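Local coordinates for protein transcriptional regulator (Vibrio virus VP882, PDB 7DWM) that binds the small molecule 3,5-dimethylpyrazin-2-ol through a PAS-type sensory fold and probably regulates transcription by binding DNA through a LuxR-type helix-turn-helix domain, at residues I89-W100 against H230-K238. Sequence-based numbering, arbitrary orientation.
Sequences IVLDVHPYANGW and HTQVSMLLK. With A1U (3,5-dimethylpyrazin-2-ol), chain C.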
loop_
_atom_site.group_PDB
_atom_site.type_symbol
_atom_site.label_atom_id
_atom_site.label_comp_id
_atom_site.label_asym_id
_atom_site.label_seq_id
_atom_site.Cartn_x
_atom_site.Cartn_y
_atom_site.Cartn_z
ATOM N N ILE A 89 -10.201 1.914 1.343
ATOM C CA ILE A 89 -9.262 1.484 2.366
ATOM C C ILE A 89 -9.403 2.406 3.565
ATOM O O ILE A 89 -9.429 3.639 3.424
ATOM C CB ILE A 89 -7.818 1.473 1.827
ATOM C CG1 ILE A 89 -7.760 0.747 0.481
ATOM C CG2 ILE A 89 -6.883 0.794 2.797
ATOM C CD1 ILE A 89 -6.624 1.208 -0.413
ATOM N N VAL A 90 -9.507 1.811 4.743
ATOM C CA VAL A 90 -9.597 2.536 5.998
ATOM C C VAL A 90 -8.391 2.242 6.872
ATOM O O VAL A 90 -8.036 1.075 7.117
ATOM C CB VAL A 90 -10.927 2.252 6.707
ATOM C CG1 VAL A 90 -10.838 1.034 7.530
ATOM C CG2 VAL A 90 -11.245 3.446 7.676
ATOM N N LEU A 91 -7.709 3.313 7.266
ATOM C CA LEU A 91 -6.682 3.299 8.292
ATOM C C LEU A 91 -7.375 3.298 9.642
ATOM O O LEU A 91 -8.009 4.291 10.023
ATOM C CB LEU A 91 -5.756 4.506 8.147
ATOM C CG LEU A 91 -4.740 4.787 9.272
ATOM C CD1 LEU A 91 -3.736 3.650 9.408
ATOM C CD2 LEU A 91 -4.025 6.109 9.035
ATOM N N ASP A 92 -7.268 2.190 10.360
ATOM C CA ASP A 92 -7.873 2.011 11.673
ATOM C C ASP A 92 -6.748 1.862 12.685
ATOM O O ASP A 92 -6.102 0.814 12.762
ATOM C CB ASP A 92 -8.786 0.785 11.667
ATOM C CG ASP A 92 -10.248 1.122 11.378
ATOM O OD1 ASP A 92 -10.922 1.760 12.207
ATOM O OD2 ASP A 92 -10.762 0.733 10.328
ATOM N N VAL A 93 -6.503 2.908 13.460
ATOM C CA VAL A 93 -5.528 2.854 14.538
ATOM C C VAL A 93 -6.305 2.777 15.844
ATOM O O VAL A 93 -7.039 3.713 16.203
ATOM C CB VAL A 93 -4.577 4.058 14.507
ATOM C CG1 VAL A 93 -3.566 3.948 15.631
ATOM C CG2 VAL A 93 -3.869 4.119 13.161
ATOM N N HIS A 94 -6.147 1.660 16.553
ATOM C CA HIS A 94 -7.039 1.371 17.667
ATOM C C HIS A 94 -6.301 0.625 18.762
ATOM O O HIS A 94 -5.362 -0.130 18.478
ATOM C CB HIS A 94 -8.246 0.534 17.219
ATOM C CG HIS A 94 -9.240 1.291 16.401
ATOM N ND1 HIS A 94 -10.138 2.180 16.950
ATOM C CD2 HIS A 94 -9.484 1.286 15.071
ATOM C CE1 HIS A 94 -10.888 2.696 15.994
ATOM N NE2 HIS A 94 -10.513 2.168 14.843
ATOM N N PRO A 95 -6.709 0.798 20.020
ATOM C CA PRO A 95 -6.260 -0.089 21.109
ATOM C C PRO A 95 -7.014 -1.416 21.071
ATOM O O PRO A 95 -7.959 -1.675 21.816
ATOM C CB PRO A 95 -6.581 0.730 22.361
ATOM C CG PRO A 95 -7.782 1.523 21.972
ATOM C CD PRO A 95 -7.618 1.851 20.506
ATOM N N TYR A 96 -6.584 -2.288 20.162
ATOM C CA TYR A 96 -7.215 -3.583 20.001
ATOM C C TYR A 96 -6.949 -4.452 21.232
ATOM O O TYR A 96 -6.168 -4.101 22.122
ATOM C CB TYR A 96 -6.714 -4.261 18.725
ATOM C CG TYR A 96 -7.032 -3.485 17.462
ATOM C CD1 TYR A 96 -8.341 -3.341 17.022
ATOM C CD2 TYR A 96 -6.023 -2.895 16.712
ATOM C CE1 TYR A 96 -8.636 -2.633 15.870
ATOM C CE2 TYR A 96 -6.308 -2.183 15.562
ATOM C CZ TYR A 96 -7.615 -2.056 15.145
ATOM O OH TYR A 96 -7.903 -1.349 14.002
ATOM N N ALA A 97 -7.606 -5.615 21.260
ATOM C CA ALA A 97 -7.624 -6.474 22.440
ATOM C C ALA A 97 -6.236 -6.856 22.944
ATOM O O ALA A 97 -6.126 -7.342 24.076
ATOM C CB ALA A 97 -8.425 -7.742 22.142
ATOM N N ASN A 98 -5.184 -6.657 22.155
ATOM C CA ASN A 98 -3.826 -6.960 22.593
ATOM C C ASN A 98 -2.888 -5.793 22.317
ATOM O O ASN A 98 -1.764 -5.975 21.837
ATOM C CB ASN A 98 -3.306 -8.241 21.947
ATOM C CG ASN A 98 -2.356 -9.001 22.856
ATOM O OD1 ASN A 98 -1.469 -8.411 23.474
ATOM N ND2 ASN A 98 -2.541 -10.313 22.947
ATOM N N GLY A 99 -3.334 -4.580 22.613
ATOM C CA GLY A 99 -2.512 -3.396 22.486
ATOM C C GLY A 99 -2.917 -2.534 21.301
ATOM O O GLY A 99 -3.792 -2.875 20.506
ATOM N N TRP A 100 -2.280 -1.371 21.225
ATOM C CA TRP A 100 -2.514 -0.472 20.105
ATOM C C TRP A 100 -1.925 -1.058 18.830
ATOM O O TRP A 100 -0.801 -1.568 18.823
ATOM C CB TRP A 100 -1.900 0.900 20.381
ATOM C CG TRP A 100 -2.747 1.777 21.249
ATOM C CD1 TRP A 100 -2.797 1.775 22.613
ATOM C CD2 TRP A 100 -3.665 2.789 20.816
ATOM N NE1 TRP A 100 -3.690 2.721 23.054
ATOM C CE2 TRP A 100 -4.236 3.358 21.971
ATOM C CE3 TRP A 100 -4.061 3.269 19.563
ATOM C CZ2 TRP A 100 -5.181 4.381 21.912
ATOM C CZ3 TRP A 100 -4.998 4.287 19.506
ATOM C CH2 TRP A 100 -5.548 4.831 20.673
ATOM N N HIS A 230 -0.816 6.729 19.868
ATOM C CA HIS A 230 -1.949 6.343 20.710
ATOM C C HIS A 230 -3.062 7.391 20.723
ATOM O O HIS A 230 -3.481 7.881 21.772
ATOM C CB HIS A 230 -1.489 6.058 22.141
ATOM C CG HIS A 230 -0.200 5.292 22.241
ATOM N ND1 HIS A 230 0.923 5.804 22.857
ATOM C CD2 HIS A 230 0.130 4.039 21.847
ATOM C CE1 HIS A 230 1.893 4.908 22.821
ATOM N NE2 HIS A 230 1.438 3.827 22.215
ATOM N N THR A 231 -3.575 7.710 19.539
ATOM C CA THR A 231 -4.860 8.386 19.421
ATOM C C THR A 231 -5.702 7.616 18.422
ATOM O O THR A 231 -5.224 7.266 17.337
ATOM C CB THR A 231 -4.728 9.866 18.998
ATOM O OG1 THR A 231 -4.677 9.961 17.567
ATOM C CG2 THR A 231 -3.477 10.513 19.601
ATOM N N GLN A 232 -6.950 7.355 18.783
ATOM C CA GLN A 232 -7.800 6.405 18.081
ATOM C C GLN A 232 -8.365 7.043 16.815
ATOM O O GLN A 232 -8.994 8.105 16.885
ATOM C CB GLN A 232 -8.923 5.956 19.013
ATOM C CG GLN A 232 -9.528 4.608 18.729
ATOM C CD GLN A 232 -10.671 4.316 19.677
ATOM O OE1 GLN A 232 -11.543 3.491 19.403
ATOM N NE2 GLN A 232 -10.672 5.003 20.808
ATOM N N VAL A 233 -8.151 6.413 15.652
ATOM C CA VAL A 233 -8.654 6.953 14.391
ATOM C C VAL A 233 -9.222 5.833 13.529
ATOM O O VAL A 233 -8.837 4.665 13.634
ATOM C CB VAL A 233 -7.583 7.738 13.578
ATOM C CG1 VAL A 233 -6.858 8.771 14.447
ATOM C CG2 VAL A 233 -6.587 6.799 12.925
ATOM N N SER A 234 -10.110 6.223 12.622
ATOM C CA SER A 234 -10.449 5.421 11.453
ATOM C C SER A 234 -10.774 6.385 10.329
ATOM O O SER A 234 -11.727 7.160 10.434
ATOM C CB SER A 234 -11.641 4.510 11.726
ATOM O OG SER A 234 -12.850 5.225 11.604
ATOM N N MET A 235 -9.996 6.331 9.259
ATOM C CA MET A 235 -10.036 7.321 8.194
ATOM C C MET A 235 -10.016 6.607 6.853
ATOM O O MET A 235 -9.243 5.664 6.662
ATOM C CB MET A 235 -8.823 8.260 8.248
ATOM C CG MET A 235 -8.753 9.206 9.429
ATOM S SD MET A 235 -7.132 10.001 9.419
ATOM C CE MET A 235 -7.214 10.882 7.864
ATOM N N LEU A 236 -10.819 7.075 5.903
ATOM C CA LEU A 236 -10.747 6.480 4.581
ATOM C C LEU A 236 -9.589 7.126 3.840
ATOM O O LEU A 236 -9.399 8.345 3.900
ATOM C CB LEU A 236 -12.065 6.653 3.819
ATOM C CG LEU A 236 -12.883 7.950 3.843
ATOM C CD1 LEU A 236 -12.266 9.063 3.003
ATOM C CD2 LEU A 236 -14.307 7.660 3.378
ATOM N N LEU A 237 -8.787 6.301 3.186
ATOM C CA LEU A 237 -7.657 6.800 2.427
ATOM C C LEU A 237 -8.116 7.275 1.057
ATOM O O LEU A 237 -8.979 6.659 0.425
ATOM C CB LEU A 237 -6.582 5.723 2.332
ATOM C CG LEU A 237 -6.171 5.380 3.769
ATOM C CD1 LEU A 237 -5.945 3.900 3.975
ATOM C CD2 LEU A 237 -4.949 6.169 4.190
ATOM N N LYS A 238 -7.543 8.385 0.609
ATOM C CA LYS A 238 -8.055 9.086 -0.560
ATOM C C LYS A 238 -6.978 9.309 -1.618
ATOM O O LYS A 238 -6.623 8.393 -2.360
ATOM C CB LYS A 238 -8.658 10.426 -0.132
ATOM C CG LYS A 238 -9.695 10.293 0.974
ATOM C CD LYS A 238 -10.282 11.634 1.388
ATOM C CE LYS A 238 -9.224 12.722 1.455
ATOM N NZ LYS A 238 -9.799 14.010 1.930
HETATM C CAB A1U C . -12.705 -1.407 11.877
HETATM C CAC A1U C . -12.720 -2.648 12.561
HETATM C CAE A1U C . -14.484 -3.353 11.187
HETATM C CAF A1U C . -14.398 -2.089 10.566
HETATM C CAG A1U C . -11.743 -2.892 13.678
HETATM C CAH A1U C . -15.474 -4.399 10.773
HETATM N NAA A1U C . -13.554 -1.100 10.860
HETATM N NAD A1U C . -13.621 -3.604 12.191
HETATM O OAI A1U C . -15.318 -1.872 9.523
#
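His230 turns its ring edge toward one face of Trp100, an edge-to-face pair with planes at 63°, where the C-terminal tail joins the PAS-fold sheet antiparallel to 89-96, as its outermost strand within this chain. The CA of His230 lies over the six-membered ring, 3.7 Å from its centroid, in a CH-pi contact; Pro95 CB and His94 C sit against the opposite face, toward its rim. The Gln232 side chain crosses that of His94 at about a right angle, its CG, anti to the backbone N (chi1 -155°), also reaching Pro95 CD at 3.8 Å. Val233 pairs with Val93 through two backbone hydrogen bonds, and their side chains lie alongside each other, CG2 of Val233 3.7 Å from CB of Val93. Ser234 shares a face with Asp92 and touches Phe74 of helix 71-80; strand 89-96 carries the pocket residues Asp92 and Tyr96, whose CE1 lies 3.8 Å from CAG of the pyrazinol. Met235 repeats the two-bond pairing with Leu91, while Leu141 of the second subunit packs against Val233 and Met235. Leu237 CD1 meets Ile89 CG2 at 3.5 Å, and both residues pack on Arg133 of that subunit. Leu237 N donates a nearly straight 2.7 Å hydrogen bond to Ile89 O.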